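Blue copper protein (Hyphomicrobium denitrificans, PDB 3EF4) binds one copper ion per subunit and, as a pseudoazurin of the plastocyanin/azurin family, probably carries electrons in the bacterial periplasm. Local coordinates at residues Val26-Thr31 / Val91-Pro96. Sequence-based numbering, arbitrary orientation.
Sequences VEAGDT and VQVGKP
Val26 pairs with Val93 in a parallel bridge, and two backbone bonds, Val26 N to Gln92 O (2.8 Å) and Gly94 N to Val26 O (3.0 Å), fasten the end of strand 18-26 to the end of strand 88-93. Both are straight at the hydrogen, 169° each, and Val93 CA adds a CA-H...O contact to the same Val26 O. The bridge puts the valines on one face of the sheet. There Val26 CG2, set between its own N and carbonyl carbon (CG1 being the branch anti to that carbon), meets Val93 CG2 at 3.8 Å and Val91 CG1 at 4.0 Å. The other branch of Val93, CG1, lies anti to its N (chi1 -177°) and reaches Ala28 N at 3.8 Å; one methyl of Val93 thus meets Val26 and the other Ala28. Phe67 and Ala69 also pack on Val93.

The first bond of the Glu27 side chain points away from 91-96, but a bend at chi2 (-61°) turns CD back, and OE2 comes to 3.5 Å from Gly94 CA. That is a van der Waals approach; the charge is paired through OE1 with Lys25. Past the bridge the chain reverses in a type II turn from Glu27 to Asp30, with Gly29 at positive phi. Asp30 OD1 accepts Glu27 N at 2.9 Å from above the carboxylate plane, while OD2 binds Ala1 N. Within 91-96, Gln92 NE2 donates to Gly94 O (2.8 Å), close to its own amide plane, and OE1 takes Val123 N, tying the strand end to the C-terminal tail. Parallel pairing of these two strands, away from the copper, belongs to the Greek-key beta-sandwich of the cupredoxins.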
loop_
_atom_site.group_PDB
_atom_site.type_symbol
_atom_site.label_atom_id
_atom_site.label_comp_id
_atom_site.label_asym_id
_atom_site.label_seq_id
_atom_site.Cartn_x
_atom_site.Cartn_y
_atom_site.Cartn_z
ATOM N N VAL A 26 -4.218 -3.655 -10.033
ATOM C CA VAL A 26 -5.002 -2.715 -10.781
ATOM C C VAL A 26 -4.377 -2.491 -12.159
ATOM O O VAL A 26 -3.308 -3.021 -12.489
ATOM C CB VAL A 26 -5.174 -1.372 -10.061
ATOM C CG1 VAL A 26 -5.602 -1.581 -8.625
ATOM C CG2 VAL A 26 -3.871 -0.575 -10.087
ATOM N N GLU A 27 -5.114 -1.741 -12.964
ATOM C CA GLU A 27 -4.549 -1.412 -14.286
ATOM C C GLU A 27 -4.399 0.100 -14.372
ATOM O O GLU A 27 -5.012 0.872 -13.644
ATOM C CB GLU A 27 -5.409 -1.936 -15.438
ATOM C CG GLU A 27 -5.400 -3.470 -15.540
ATOM C CD GLU A 27 -4.058 -4.132 -15.782
ATOM O OE1 GLU A 27 -3.883 -5.377 -15.658
ATOM O OE2 GLU A 27 -3.065 -3.462 -16.129
ATOM N N ALA A 28 -3.537 0.514 -15.301
ATOM C CA ALA A 28 -3.396 1.940 -15.494
ATOM C C ALA A 28 -4.730 2.619 -15.788
ATOM O O ALA A 28 -5.526 2.016 -16.529
ATOM C CB ALA A 28 -2.458 2.164 -16.671
ATOM N N GLY A 29 -4.944 3.787 -15.216
ATOM C CA GLY A 29 -6.170 4.526 -15.324
ATOM C C GLY A 29 -7.148 4.226 -14.209
ATOM O O GLY A 29 -8.171 4.910 -14.063
ATOM N N ASP A 30 -6.846 3.184 -13.388
ATOM C CA ASP A 30 -7.671 2.894 -12.233
ATOM C C ASP A 30 -7.355 3.858 -11.102
ATOM O O ASP A 30 -6.313 4.460 -10.997
ATOM C CB ASP A 30 -7.432 1.472 -11.734
ATOM C CG ASP A 30 -8.016 0.422 -12.658
ATOM O OD1 ASP A 30 -7.746 -0.771 -12.398
ATOM O OD2 ASP A 30 -8.722 0.741 -13.637
ATOM N N THR A 31 -8.294 3.973 -10.202
ATOM C CA THR A 31 -8.028 4.682 -8.969
ATOM C C THR A 31 -8.037 3.684 -7.820
ATOM O O THR A 31 -8.779 2.694 -7.795
ATOM C CB THR A 31 -9.048 5.765 -8.617
ATOM O OG1 THR A 31 -10.287 5.044 -8.709
ATOM C CG2 THR A 31 -9.217 6.880 -9.605
ATOM N N VAL A 91 0.385 -1.901 -4.047
ATOM C CA VAL A 91 -0.490 -1.775 -5.211
ATOM C C VAL A 91 0.347 -2.117 -6.437
ATOM O O VAL A 91 1.400 -1.500 -6.658
ATOM C CB VAL A 91 -1.062 -0.368 -5.354
ATOM C CG1 VAL A 91 -1.928 -0.240 -6.588
ATOM C CG2 VAL A 91 -1.858 0.002 -4.115
ATOM N N GLN A 92 -0.118 -3.056 -7.234
ATOM C CA GLN A 92 0.510 -3.387 -8.516
ATOM C C GLN A 92 -0.294 -2.802 -9.642
ATOM O O GLN A 92 -1.476 -3.116 -9.794
ATOM C CB GLN A 92 0.529 -4.890 -8.683
ATOM C CG GLN A 92 1.172 -5.277 -10.016
ATOM C CD GLN A 92 1.325 -6.790 -10.173
ATOM O OE1 GLN A 92 1.240 -7.561 -9.199
ATOM N NE2 GLN A 92 1.610 -7.197 -11.400
ATOM N N VAL A 93 0.363 -1.969 -10.432
ATOM C CA VAL A 93 -0.226 -1.385 -11.617
ATOM C C VAL A 93 0.347 -2.101 -12.828
ATOM O O VAL A 93 1.532 -1.936 -13.146
ATOM C CB VAL A 93 0.050 0.131 -11.703
ATOM C CG1 VAL A 93 -0.641 0.730 -12.921
ATOM C CG2 VAL A 93 -0.358 0.827 -10.420
ATOM N N GLY A 94 -0.456 -2.924 -13.477
ATOM C CA GLY A 94 0.112 -3.602 -14.644
ATOM C C GLY A 94 1.289 -4.473 -14.328
ATOM O O GLY A 94 1.297 -5.178 -13.313
ATOM N N LYS A 95 2.319 -4.449 -15.195
ATOM C CA LYS A 95 3.525 -5.255 -15.050
ATOM C C LYS A 95 4.376 -4.835 -13.859
ATOM O O LYS A 95 4.570 -3.639 -13.678
ATOM C CB LYS A 95 4.309 -5.189 -16.358
ATOM C CG LYS A 95 5.704 -5.650 -16.403
ATOM C CD LYS A 95 6.219 -7.061 -16.356
ATOM C CE LYS A 95 7.501 -7.166 -15.500
ATOM N NZ LYS A 95 7.755 -8.533 -14.989
ATOM N N PRO A 96 4.847 -5.769 -13.040
ATOM C CA PRO A 96 5.629 -5.428 -11.837
ATOM C C PRO A 96 7.089 -5.128 -12.148
ATOM O O PRO A 96 7.988 -5.853 -11.721
ATOM C CB PRO A 96 5.521 -6.691 -10.985
ATOM C CG PRO A 96 5.404 -7.801 -11.993
ATOM C CD PRO A 96 4.600 -7.210 -13.132
#